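Local coordinates for DNA fragmentation factor subunit beta (Mus musculus, PDB 1V0D), which cuts DNA as an endonuclease and drives DNA fragmentation and chromatin condensation during apoptosis, at residues S165-R168 against G169-R172; S175-T178 against S179-D182; Q204-G207 against S208-D211; I264-K267 against K268-V271. All blocks are in the same frame, centred on the assembly; numbering follows the deposited sequence.

Overall arrangement
The four contacts are local and follow one another along the chain, all within its His-Me finger nuclease region. Interaction 1 lies on helix 155-175. Interaction 2 adjoins it in sequence, in the loop leading to helix 186-202, with centres about 16 Å apart. Interaction 3 follows helix 186-202 and comes back to interaction 1: Ile167 touches Asn206 and Arg166 touches Phe210, and the centres are about 12 Å apart. Interaction 4 starts helix 267-281, just after strand 260-263, whose Asp262 binds magnesium together with His308. Its Lys267 packs against Tyr170 of interaction 1, with centres about 15 Å apart. Helix 155-175 thus contacts both the 204-211 loop and the start of helix 267-281.

Interaction 1. Residues S165-R168 against G169-R172; sequences SRIR and GYLR
Tyr170 folds its ring back over the carbonyl of Arg166, one turn earlier in the alpha-helix 155-175. Its CB starts 3.5 Å from Ile167 O. Chi1 of -57° sets CG anti to the carbonyl carbon, which turns the ring toward the preceding turn. CG then meets Arg166 O at 3.4 Å. That oxygen stands over the centre of one ring face. It also accepts the Tyr170 N-H, with Tyr170 N 2.9 Å from Arg166 O, so one oxygen serves both the N-H and the ring face. On one side of the ring, CD2 reaches Ile167 CG1 at 4.2 Å, an apolar touch. At the tip, Tyr170 OH hydrogen-bonds a water at 2.7 Å. The same water accepts from Arg166 NH1 at 3.1 Å, so it bridges the two side chains. Arg166 NH1 is also bonded to Trp259 O. His263 meets the Tyr170 ring edge-to-face, and Leu171 packs on helix 186-202. Two residues on, Arg172 N donates to Arg168 O in the regular helical pattern. The Arg172 chain bends at chi3, and one face of its guanidinium lies over this oxygen, with Arg172 CG 3.4 Å from Arg168 O.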
ATOM      1  N   SER A 165     -10.471  10.068  -8.359  1.00 55.83           N
ATOM      2  CA  SER A 165     -11.050   9.390  -7.218  1.00 54.32           C
ATOM      3  C   SER A 165     -10.420   9.823  -5.909  1.00 53.54           C
ATOM      4  O   SER A 165     -11.125  10.079  -4.931  1.00 53.80           O
ATOM      5  CB  SER A 165     -10.907   7.887  -7.395  1.00 54.90           C
ATOM      6  OG  SER A 165     -11.537   7.485  -8.601  1.00 58.95           O
ATOM      7  N   ARG A 166      -9.095   9.901  -5.879  1.00 51.32           N
ATOM      8  CA  ARG A 166      -8.426  10.302  -4.655  1.00 49.34           C
ATOM      9  C   ARG A 166      -8.917  11.688  -4.299  1.00 49.28           C
ATOM     10  O   ARG A 166      -9.304  11.959  -3.161  1.00 48.91           O
ATOM     11  CB  ARG A 166      -6.917  10.349  -4.846  1.00 47.22           C
ATOM     12  CG  ARG A 166      -6.327   9.112  -5.468  1.00 47.25           C
ATOM     13  CD  ARG A 166      -4.816   9.205  -5.463  1.00 49.15           C
ATOM     14  NE  ARG A 166      -4.179   8.005  -5.998  1.00 49.59           N
ATOM     15  CZ  ARG A 166      -3.005   7.558  -5.572  1.00 49.51           C
ATOM     16  NH1 ARG A 166      -2.372   8.227  -4.612  1.00 47.77           N
ATOM     17  NH2 ARG A 166      -2.473   6.446  -6.086  1.00 47.92           N
ATOM     18  N   ILE A 167      -8.919  12.563  -5.293  1.00 48.89           N
ATOM     19  CA  ILE A 167      -9.328  13.936  -5.080  1.00 49.65           C
ATOM     20  C   ILE A 167     -10.794  14.086  -4.731  1.00 50.65           C
ATOM     21  O   ILE A 167     -11.158  14.948  -3.928  1.00 51.24           O
ATOM     22  CB  ILE A 167      -8.931  14.784  -6.297  1.00 49.62           C
ATOM     23  CG1 ILE A 167      -7.417  14.987  -6.251  1.00 48.76           C
ATOM     24  CG2 ILE A 167      -9.658  16.119  -6.305  1.00 49.42           C
ATOM     25  CD1 ILE A 167      -6.851  15.591  -7.495  1.00 55.12           C
ATOM     26  N   ARG A 168     -11.636  13.239  -5.308  1.00 52.17           N
ATOM     27  CA  ARG A 168     -13.061  13.290  -5.005  1.00 52.92           C
ATOM     28  C   ARG A 168     -13.194  12.774  -3.585  1.00 52.38           C
ATOM     29  O   ARG A 168     -14.100  13.162  -2.847  1.00 52.41           O
ATOM     30  CB  ARG A 168     -13.829  12.390  -5.954  1.00 56.54           C
ATOM     31  CG  ARG A 168     -15.136  12.973  -6.406  1.00 61.86           C
ATOM     32  CD  ARG A 168     -15.502  12.377  -7.741  1.00 66.05           C
ATOM     33  NE  ARG A 168     -16.727  12.940  -8.289  1.00 69.55           N
ATOM     34  CZ  ARG A 168     -17.071  12.820  -9.565  1.00 72.33           C
ATOM     35  NH1 ARG A 168     -16.270  12.158 -10.395  1.00 73.99           N
ATOM     36  NH2 ARG A 168     -18.201  13.361 -10.012  1.00 73.93           N
ATOM     37  N   GLY A 169     -12.270  11.890  -3.214  1.00 52.24           N
ATOM     38  CA  GLY A 169     -12.251  11.338  -1.874  1.00 51.55           C
ATOM     39  C   GLY A 169     -11.947  12.439  -0.877  1.00 52.21           C
ATOM     40  O   GLY A 169     -12.534  12.491   0.200  1.00 53.78           O
ATOM     41  N   TYR A 170     -11.026  13.330  -1.230  1.00 50.87           N
ATOM     42  CA  TYR A 170     -10.695  14.434  -0.347  1.00 49.99           C
ATOM     43  C   TYR A 170     -11.927  15.354  -0.219  1.00 52.81           C
ATOM     44  O   TYR A 170     -12.195  15.885   0.865  1.00 53.27           O
ATOM     45  CB  TYR A 170      -9.480  15.230  -0.868  1.00 45.57           C
ATOM     46  CG  TYR A 170      -8.210  14.415  -1.068  1.00 43.12           C
ATOM     47  CD1 TYR A 170      -7.940  13.292  -0.277  1.00 42.93           C
ATOM     48  CD2 TYR A 170      -7.264  14.776  -2.031  1.00 41.14           C
ATOM     49  CE1 TYR A 170      -6.777  12.556  -0.441  1.00 41.00           C
ATOM     50  CE2 TYR A 170      -6.083  14.031  -2.198  1.00 39.28           C
ATOM     51  CZ  TYR A 170      -5.859  12.928  -1.398  1.00 41.21           C
ATOM     52  OH  TYR A 170      -4.722  12.171  -1.546  1.00 44.04           O
ATOM     53  N   LEU A 171     -12.692  15.535  -1.300  1.00 54.87           N
ATOM     54  CA  LEU A 171     -13.875  16.392  -1.211  1.00 57.34           C
ATOM     55  C   LEU A 171     -14.910  15.781  -0.272  1.00 59.63           C
ATOM     56  O   LEU A 171     -15.571  16.496   0.494  1.00 61.05           O
ATOM     57  CB  LEU A 171     -14.538  16.606  -2.565  1.00 56.31           C
ATOM     58  CG  LEU A 171     -15.181  17.996  -2.722  1.00 55.98           C
ATOM     59  CD1 LEU A 171     -16.215  17.934  -3.832  1.00 54.08           C
ATOM     60  CD2 LEU A 171     -15.851  18.466  -1.435  1.00 55.00           C
ATOM     61  N   ARG A 172     -15.076  14.462  -0.335  1.00 62.19           N
ATOM     62  CA  ARG A 172     -16.034  13.805   0.545  1.00 64.05           C
ATOM     63  C   ARG A 172     -15.598  14.065   1.973  1.00 64.15           C
ATOM     64  O   ARG A 172     -16.352  14.640   2.758  1.00 65.08           O
ATOM     65  CB  ARG A 172     -16.085  12.300   0.273  1.00 66.94           C
ATOM     66  CG  ARG A 172     -16.670  11.922  -1.090  1.00 69.96           C
ATOM     67  CD  ARG A 172     -16.718  10.412  -1.281  1.00 71.95           C
ATOM     68  NE  ARG A 172     -16.073   9.995  -2.526  1.00 74.23           N
ATOM     69  CZ  ARG A 172     -14.970   9.247  -2.581  1.00 76.15           C
ATOM     70  NH1 ARG A 172     -14.385   8.827  -1.454  1.00 74.81           N
ATOM     71  NH2 ARG A 172     -14.445   8.923  -3.764  1.00 75.36           N
TER
HETATM   72  O   HOH W   1      -3.573   9.782  -2.254  1.00 51.92           O

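Interaction 2. Residues S175-T178 against S179-D182; sequences SAYT and SMVD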
ATOM      1  N   SER A 175     -16.784  17.249   3.302  1.00 66.53           N
ATOM      2  CA  SER A 175     -18.215  17.401   3.598  1.00 66.53           C
ATOM      3  C   SER A 175     -18.525  16.753   4.940  1.00 66.55           C
ATOM      4  O   SER A 175     -19.135  17.363   5.822  1.00 65.78           O
ATOM      5  CB  SER A 175     -19.071  16.736   2.525  1.00 66.08           C
ATOM      6  OG  SER A 175     -19.129  17.543   1.368  1.00 69.17           O
ATOM      7  N   ALA A 176     -18.091  15.507   5.081  1.00 66.29           N
ATOM      8  CA  ALA A 176     -18.289  14.754   6.306  1.00 67.36           C
ATOM      9  C   ALA A 176     -18.020  15.591   7.566  1.00 68.84           C
ATOM     10  O   ALA A 176     -18.439  15.227   8.668  1.00 70.60           O
ATOM     11  CB  ALA A 176     -17.379  13.530   6.295  1.00 66.56           C
ATOM     12  N   TYR A 177     -17.325  16.714   7.409  1.00 68.66           N
ATOM     13  CA  TYR A 177     -16.992  17.557   8.547  1.00 67.97           C
ATOM     14  C   TYR A 177     -18.053  18.604   8.877  1.00 69.08           C
ATOM     15  O   TYR A 177     -18.059  19.156   9.978  1.00 69.94           O
ATOM     16  CB  TYR A 177     -15.656  18.258   8.294  1.00 65.96           C
ATOM     17  CG  TYR A 177     -15.002  18.832   9.537  1.00 64.26           C
ATOM     18  CD1 TYR A 177     -14.351  18.002  10.450  1.00 62.86           C
ATOM     19  CD2 TYR A 177     -15.014  20.208   9.787  1.00 62.29           C
ATOM     20  CE1 TYR A 177     -13.717  18.525  11.580  1.00 61.08           C
ATOM     21  CE2 TYR A 177     -14.388  20.742  10.912  1.00 60.72           C
ATOM     22  CZ  TYR A 177     -13.737  19.896  11.806  1.00 61.56           C
ATOM     23  OH  TYR A 177     -13.086  20.416  12.912  1.00 59.28           O
ATOM     24  N   THR A 178     -18.956  18.875   7.940  1.00 69.72           N
ATOM     25  CA  THR A 178     -19.987  19.882   8.170  1.00 71.36           C
ATOM     26  C   THR A 178     -20.697  19.716   9.511  1.00 72.39           C
ATOM     27  O   THR A 178     -21.182  20.689  10.085  1.00 72.20           O
ATOM     28  CB  THR A 178     -21.062  19.874   7.055  1.00 71.78           C
ATOM     29  OG1 THR A 178     -20.432  19.959   5.771  1.00 73.42           O
ATOM     30  CG2 THR A 178     -21.998  21.067   7.209  1.00 70.23           C
ATOM     31  N   SER A 179     -20.750  18.485  10.010  1.00 74.42           N
ATOM     32  CA  SER A 179     -21.417  18.200  11.280  1.00 76.13           C
ATOM     33  C   SER A 179     -20.649  18.716  12.494  1.00 77.03           C
ATOM     34  O   SER A 179     -21.253  19.095  13.495  1.00 77.87           O
ATOM     35  CB  SER A 179     -21.646  16.693  11.442  1.00 75.99           C
ATOM     36  OG  SER A 179     -20.423  16.007  11.665  1.00 77.57           O
ATOM     37  N   MET A 180     -19.323  18.727  12.414  1.00 78.19           N
ATOM     38  CA  MET A 180     -18.515  19.201  13.531  1.00 79.89           C
ATOM     39  C   MET A 180     -18.321  20.716  13.499  1.00 79.10           C
ATOM     40  O   MET A 180     -17.490  21.265  14.226  1.00 78.09           O
ATOM     41  CB  MET A 180     -17.171  18.473  13.545  1.00 82.36           C
ATOM     42  CG  MET A 180     -17.317  17.006  13.909  1.00 86.27           C
ATOM     43  SD  MET A 180     -15.786  16.048  13.802  1.00 95.10           S
ATOM     44  CE  MET A 180     -16.101  14.975  12.320  1.00 91.97           C
ATOM     45  N   VAL A 181     -19.116  21.375  12.658  1.00 78.12           N
ATOM     46  CA  VAL A 181     -19.096  22.825  12.504  1.00 77.82           C
ATOM     47  C   VAL A 181     -20.264  23.392  13.315  1.00 79.78           C
ATOM     48  O   VAL A 181     -21.256  22.695  13.541  1.00 81.10           O
ATOM     49  CB  VAL A 181     -19.294  23.221  11.027  1.00 76.22           C
ATOM     50  CG1 VAL A 181     -19.288  24.725  10.880  1.00 75.04           C
ATOM     51  CG2 VAL A 181     -18.215  22.599  10.178  1.00 76.06           C
ATOM     52  N   ASP A 182     -20.149  24.645  13.758  1.00 80.24           N
ATOM     53  CA  ASP A 182     -21.218  25.280  14.528  1.00 80.44           C
ATOM     54  C   ASP A 182     -22.451  25.373  13.646  1.00 81.15           C
ATOM     55  O   ASP A 182     -22.345  25.724  12.472  1.00 81.62           O
ATOM     56  CB  ASP A 182     -20.822  26.692  14.954  1.00 80.95           C
ATOM     57  CG  ASP A 182     -19.560  26.721  15.784  1.00 81.87           C
ATOM     58  OD1 ASP A 182     -18.987  25.636  16.021  1.00 83.41           O
ATOM     59  OD2 ASP A 182     -19.142  27.831  16.195  1.00 80.75           O
TER
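The Tyr177 ring carries Met180 CB over one face. This CH-pi contact is joined by a Met-aromatic one. Tyr177 sits inside the type I beta turn Ser175-Thr178, and Met180 and Val181 follow that turn. Met180 CB lies 4.1 Å from the centroid of the Tyr177 ring and 16° off its normal, displaced toward the rim. The sulfur approaches obliquely: Met180 SD is 4.8 Å from the same Tyr177 centroid. The Met180 chain bends at chi3, which brings CE to 4.0 Å from Tyr177 CD1. Val181 CG2 also comes in obliquely, 4.0 Å from Tyr177 CD2. Both the Met180 and Val181 side chains cross the tyrosine at about a right angle. Tyr177 chi1 is -163°, with CG beside the carbonyl carbon, and this swings the ring back toward the later residues. The ring also packs on Val272 and Ala276 of helix 267-281 and on Tyr189 of helix 186-202. The loop is therefore set between these two helices. Its backbone is held by Met180 N bonding to Tyr177 O at 2.8 Å and by a weak bond from Val181 N to Thr178 O. Ser175 O takes two donors from Thr178, the backbone N and the hydroxyl. Thr178 OG1 reaches a lone pair of Ser175 O in the carbonyl plane at 2.9 Å.

Interaction 3. Residues Q204-G207 against S208-D211; sequences QYNG and SYFD
Asn206 and Tyr209 lie side by side and point the same way. The asparagine amide stacks on the tyrosine ring, and the two planes are 23° apart. Asn206 CB is the atom over the ring face. It sits 4.0 Å from the Tyr209 centroid, 25° off the ring normal, and is shifted toward the rim, where Tyr209 CE2 is the ring atom nearest to it at 3.7 Å. Further along, Asn206 CG lies 4.0 Å from Tyr209 CZ, so the amide follows the ring outward. At the base of the ring, the first torsion of Tyr209 puts its CG beside its own backbone N, and Asn206 O is 3.4 Å from Tyr209 CG. The tyrosine hydroxyl is held at its far end by Ala297 N.

The backbone beneath leaves helix 186-202 through a Schellman motif, with Gln204 as the C-prime residue. Gln204, Tyr205 and Asn206 all have positive phi, and a short 3-10 segment follows. Gly207 N bonds to Gln204 O. Tyr209 N then donates to Asn206 O at 2.9 Å, almost straight at 169°. The next bond runs from Phe210 N to Gly207 O at 3.1 Å. Asn206 also packs on Ile167 of helix 155-175. Phe210 points elsewhere, touching Cys163 and Arg166 of that helix, and meets Phe256 edge-to-face. Its carbonyl oxygen accepts from Tyr247 OH.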
ATOM      1  N   GLN A 204     -12.322  19.056 -13.756  1.00 61.20           N
ATOM      2  CA  GLN A 204     -12.372  17.599 -13.810  1.00 62.07           C
ATOM      3  C   GLN A 204     -11.538  16.925 -12.733  1.00 60.69           C
ATOM      4  O   GLN A 204     -10.710  16.053 -13.018  1.00 60.13           O
ATOM      5  CB  GLN A 204     -11.925  17.118 -15.182  1.00 64.26           C
ATOM      6  CG  GLN A 204     -12.687  17.786 -16.282  1.00 69.77           C
ATOM      7  CD  GLN A 204     -11.874  17.887 -17.543  1.00 75.37           C
ATOM      8  OE1 GLN A 204     -11.679  16.894 -18.255  1.00 78.88           O
ATOM      9  NE2 GLN A 204     -11.371  19.092 -17.826  1.00 77.03           N
ATOM     10  N   TYR A 205     -11.766  17.347 -11.494  1.00 59.04           N
ATOM     11  CA  TYR A 205     -11.092  16.786 -10.341  1.00 58.41           C
ATOM     12  C   TYR A 205      -9.579  16.601 -10.502  1.00 57.82           C
ATOM     13  O   TYR A 205      -8.991  15.719  -9.874  1.00 59.05           O
ATOM     14  CB  TYR A 205     -11.763  15.456  -9.981  1.00 60.34           C
ATOM     15  CG  TYR A 205     -13.254  15.607  -9.770  1.00 64.26           C
ATOM     16  CD1 TYR A 205     -14.125  15.757 -10.854  1.00 65.81           C
ATOM     17  CD2 TYR A 205     -13.785  15.710  -8.482  1.00 66.62           C
ATOM     18  CE1 TYR A 205     -15.491  16.018 -10.662  1.00 66.88           C
ATOM     19  CE2 TYR A 205     -15.147  15.970  -8.274  1.00 67.91           C
ATOM     20  CZ  TYR A 205     -15.992  16.128  -9.367  1.00 69.03           C
ATOM     21  OH  TYR A 205     -17.326  16.423  -9.155  1.00 70.22           O
ATOM     22  N   ASN A 206      -8.948  17.427 -11.334  1.00 54.78           N
ATOM     23  CA  ASN A 206      -7.506  17.334 -11.534  1.00 52.08           C
ATOM     24  C   ASN A 206      -6.994  15.953 -11.912  1.00 50.87           C
ATOM     25  O   ASN A 206      -5.825  15.648 -11.683  1.00 50.08           O
ATOM     26  CB  ASN A 206      -6.777  17.793 -10.274  1.00 52.90           C
ATOM     27  CG  ASN A 206      -6.870  19.289 -10.065  1.00 54.00           C
ATOM     28  OD1 ASN A 206      -6.977  19.766  -8.935  1.00 53.37           O
ATOM     29  ND2 ASN A 206      -6.826  20.041 -11.162  1.00 55.16           N
ATOM     30  N   GLY A 207      -7.857  15.121 -12.491  1.00 51.18           N
ATOM     31  CA  GLY A 207      -7.436  13.785 -12.897  1.00 50.38           C
ATOM     32  C   GLY A 207      -6.277  13.896 -13.869  1.00 49.45           C
ATOM     33  O   GLY A 207      -5.537  12.946 -14.128  1.00 48.51           O
ATOM     34  N   SER A 208      -6.135  15.095 -14.413  1.00 49.95           N
ATOM     35  CA  SER A 208      -5.076  15.418 -15.351  1.00 49.40           C
ATOM     36  C   SER A 208      -3.695  15.117 -14.759  1.00 48.55           C
ATOM     37  O   SER A 208      -2.750  14.788 -15.474  1.00 47.82           O
ATOM     38  CB  SER A 208      -5.195  16.893 -15.715  1.00 49.32           C
ATOM     39  OG  SER A 208      -3.978  17.370 -16.232  1.00 55.83           O
ATOM     40  N   TYR A 209      -3.582  15.215 -13.441  1.00 49.28           N
ATOM     41  CA  TYR A 209      -2.311  14.954 -12.785  1.00 50.09           C
ATOM     42  C   TYR A 209      -1.693  13.600 -13.117  1.00 50.36           C
ATOM     43  O   TYR A 209      -0.475  13.490 -13.181  1.00 51.23           O
ATOM     44  CB  TYR A 209      -2.450  15.056 -11.258  1.00 48.80           C
ATOM     45  CG  TYR A 209      -2.642  16.454 -10.719  1.00 47.46           C
ATOM     46  CD1 TYR A 209      -2.204  17.569 -11.429  1.00 46.84           C
ATOM     47  CD2 TYR A 209      -3.229  16.663  -9.469  1.00 47.72           C
ATOM     48  CE1 TYR A 209      -2.347  18.859 -10.906  1.00 45.98           C
ATOM     49  CE2 TYR A 209      -3.373  17.949  -8.940  1.00 45.68           C
ATOM     50  CZ  TYR A 209      -2.932  19.035  -9.664  1.00 44.56           C
ATOM     51  OH  TYR A 209      -3.072  20.298  -9.148  1.00 46.60           O
ATOM     52  N   PHE A 210      -2.515  12.571 -13.324  1.00 51.67           N
ATOM     53  CA  PHE A 210      -1.977  11.234 -13.598  1.00 52.65           C
ATOM     54  C   PHE A 210      -1.881  10.808 -15.043  1.00 53.76           C
ATOM     55  O   PHE A 210      -1.241   9.800 -15.333  1.00 54.08           O
ATOM     56  CB  PHE A 210      -2.777  10.152 -12.867  1.00 51.57           C
ATOM     57  CG  PHE A 210      -2.510  10.078 -11.393  1.00 52.65           C
ATOM     58  CD1 PHE A 210      -1.652  10.981 -10.771  1.00 52.37           C
ATOM     59  CD2 PHE A 210      -3.146   9.114 -10.616  1.00 52.32           C
ATOM     60  CE1 PHE A 210      -1.438  10.923  -9.401  1.00 52.43           C
ATOM     61  CE2 PHE A 210      -2.937   9.050  -9.246  1.00 52.18           C
ATOM     62  CZ  PHE A 210      -2.083   9.957  -8.638  1.00 52.25           C
ATOM     63  N   ASP A 211      -2.497  11.541 -15.963  1.00 55.56           N
ATOM     64  CA  ASP A 211      -2.431  11.093 -17.344  1.00 56.85           C
ATOM     65  C   ASP A 211      -1.429  11.795 -18.251  1.00 57.28           C
ATOM     66  O   ASP A 211      -1.471  13.013 -18.444  1.00 57.77           O
ATOM     67  CB  ASP A 211      -3.853  11.070 -17.946  1.00 58.52           C
ATOM     68  CG  ASP A 211      -4.055  12.059 -19.075  1.00 57.68           C
ATOM     69  OD1 ASP A 211      -4.515  13.184 -18.797  1.00 58.92           O
ATOM     70  OD2 ASP A 211      -3.771  11.703 -20.241  1.00 57.60           O
TER

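Interaction 4. Residues I264-K267 against K268-V271; sequences IIEK and KRTV
Glu266 O is gripped by three donors from Thr270 and Val271, and this is the tight part of the contact. The Thr270 hydroxyl donates along a lone pair, with OG1 2.7 Å from Glu266 O. Thr270 N bonds to Glu266 O at 3.1 Å from above the carbonyl plane. Val271 N comes in the plane, 2.9 Å from Glu266 O, with a nearly straight N-H angle of 167°. Beside them, Ile265 CG2 and Val271 CG2 touch at 3.7 Å, their side chains crossing at about a right angle. Val271 also packs on Phe290, Leu293 and Leu294 of helix 287-295.

Glu266 is the N-cap residue of helix 267-281, and the bond from Val271 N marks a wider pi-type turn. The helix follows strand 260-263, whose Asp262 binds magnesium. The Glu266 side chain is itself about 6 Å from that ion.

The outer side is looser. The aliphatic part of Arg269, CB and CG, lies alongside the Glu266 carboxylate. The charged groups stay apart, with Glu266 OE1 4.8 Å from Arg269 NE. Glu266 OE1 has a weak hydrogen bond to His313 N. Lys268 and Arg269 are exposed to solvent. Lys267, by contrast, is buried, and its NZ makes a salt bridge to Glu173.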
ATOM      1  N   ILE A 264       1.030  18.619   2.227  1.00 45.77           N
ATOM      2  CA  ILE A 264       2.122  19.168   3.015  1.00 45.55           C
ATOM      3  C   ILE A 264       1.548  19.759   4.296  1.00 46.99           C
ATOM      4  O   ILE A 264       2.038  19.489   5.389  1.00 47.98           O
ATOM      5  CB  ILE A 264       2.876  20.246   2.244  1.00 46.04           C
ATOM      6  CG1 ILE A 264       3.333  19.676   0.890  1.00 45.49           C
ATOM      7  CG2 ILE A 264       4.080  20.714   3.064  1.00 42.26           C
ATOM      8  CD1 ILE A 264       4.084  20.659   0.017  1.00 42.69           C
ATOM      9  N   ILE A 265       0.520  20.585   4.165  1.00 47.63           N
ATOM     10  CA  ILE A 265      -0.147  21.132   5.334  1.00 48.37           C
ATOM     11  C   ILE A 265      -1.294  20.130   5.463  1.00 50.77           C
ATOM     12  O   ILE A 265      -2.217  20.121   4.640  1.00 51.90           O
ATOM     13  CB  ILE A 265      -0.708  22.545   5.067  1.00 47.44           C
ATOM     14  CG1 ILE A 265       0.430  23.503   4.708  1.00 45.91           C
ATOM     15  CG2 ILE A 265      -1.445  23.057   6.290  1.00 46.44           C
ATOM     16  CD1 ILE A 265      -0.020  24.942   4.521  1.00 42.15           C
ATOM     17  N   GLU A 266      -1.209  19.262   6.470  1.00 53.15           N
ATOM     18  CA  GLU A 266      -2.200  18.212   6.689  1.00 53.34           C
ATOM     19  C   GLU A 266      -3.620  18.713   6.542  1.00 53.67           C
ATOM     20  O   GLU A 266      -4.006  19.717   7.140  1.00 53.32           O
ATOM     21  CB  GLU A 266      -1.992  17.595   8.059  1.00 55.60           C
ATOM     22  CG  GLU A 266      -0.634  16.971   8.221  1.00 61.36           C
ATOM     23  CD  GLU A 266      -0.446  16.359   9.593  1.00 66.82           C
ATOM     24  OE1 GLU A 266      -0.363  17.123  10.580  1.00 68.60           O
ATOM     25  OE2 GLU A 266      -0.390  15.110   9.686  1.00 71.21           O
ATOM     26  N   LYS A 267      -4.413  18.000   5.756  1.00 53.61           N
ATOM     27  CA  LYS A 267      -5.766  18.449   5.527  1.00 55.41           C
ATOM     28  C   LYS A 267      -6.731  18.155   6.655  1.00 55.42           C
ATOM     29  O   LYS A 267      -7.511  19.022   7.047  1.00 55.59           O
ATOM     30  CB  LYS A 267      -6.306  17.865   4.221  1.00 56.62           C
ATOM     31  CG  LYS A 267      -7.233  16.707   4.408  1.00 57.66           C
ATOM     32  CD  LYS A 267      -7.807  16.233   3.104  1.00 59.42           C
ATOM     33  CE  LYS A 267      -8.658  15.002   3.353  1.00 61.67           C
ATOM     34  NZ  LYS A 267      -9.160  14.416   2.088  1.00 63.80           N
ATOM     35  N   LYS A 268      -6.689  16.942   7.183  1.00 56.63           N
ATOM     36  CA  LYS A 268      -7.612  16.588   8.255  1.00 59.33           C
ATOM     37  C   LYS A 268      -7.156  17.215   9.559  1.00 57.56           C
ATOM     38  O   LYS A 268      -7.934  17.801  10.299  1.00 54.69           O
ATOM     39  CB  LYS A 268      -7.685  15.067   8.399  1.00 64.21           C
ATOM     40  CG  LYS A 268      -8.917  14.554   9.142  1.00 71.38           C
ATOM     41  CD  LYS A 268      -9.073  13.043   8.908  1.00 78.03           C
ATOM     42  CE  LYS A 268     -10.478  12.528   9.237  1.00 79.93           C
ATOM     43  NZ  LYS A 268     -10.729  11.199   8.581  1.00 83.08           N
ATOM     44  N   ARG A 269      -5.866  17.090   9.817  1.00 58.83           N
ATOM     45  CA  ARG A 269      -5.258  17.616  11.021  1.00 60.35           C
ATOM     46  C   ARG A 269      -5.343  19.147  11.122  1.00 59.13           C
ATOM     47  O   ARG A 269      -5.687  19.660  12.185  1.00 58.89           O
ATOM     48  CB  ARG A 269      -3.798  17.155  11.064  1.00 64.79           C
ATOM     49  CG  ARG A 269      -3.085  17.338  12.388  1.00 72.32           C
ATOM     50  CD  ARG A 269      -3.610  16.377  13.446  1.00 78.47           C
ATOM     51  NE  ARG A 269      -2.767  16.368  14.645  1.00 82.81           N
ATOM     52  CZ  ARG A 269      -3.116  15.815  15.807  1.00 84.71           C
ATOM     53  NH1 ARG A 269      -4.301  15.219  15.940  1.00 84.27           N
ATOM     54  NH2 ARG A 269      -2.278  15.861  16.841  1.00 84.86           N
ATOM     55  N   THR A 270      -5.064  19.867  10.026  1.00 57.29           N
ATOM     56  CA  THR A 270      -5.068  21.339  10.044  1.00 55.44           C
ATOM     57  C   THR A 270      -5.891  22.171   9.042  1.00 53.27           C
ATOM     58  O   THR A 270      -6.555  23.136   9.433  1.00 52.53           O
ATOM     59  CB  THR A 270      -3.628  21.863   9.981  1.00 55.77           C
ATOM     60  OG1 THR A 270      -2.840  20.967   9.196  1.00 58.51           O
ATOM     61  CG2 THR A 270      -3.024  21.953  11.371  1.00 58.60           C
ATOM     62  N   VAL A 271      -5.859  21.831   7.760  1.00 51.12           N
ATOM     63  CA  VAL A 271      -6.608  22.627   6.782  1.00 48.77           C
ATOM     64  C   VAL A 271      -8.128  22.652   6.968  1.00 48.69           C
ATOM     65  O   VAL A 271      -8.727  23.721   7.038  1.00 49.15           O
ATOM     66  CB  VAL A 271      -6.327  22.178   5.332  1.00 48.05           C
ATOM     67  CG1 VAL A 271      -7.070  23.072   4.374  1.00 47.09           C
ATOM     68  CG2 VAL A 271      -4.840  22.233   5.037  1.00 46.76           C
TER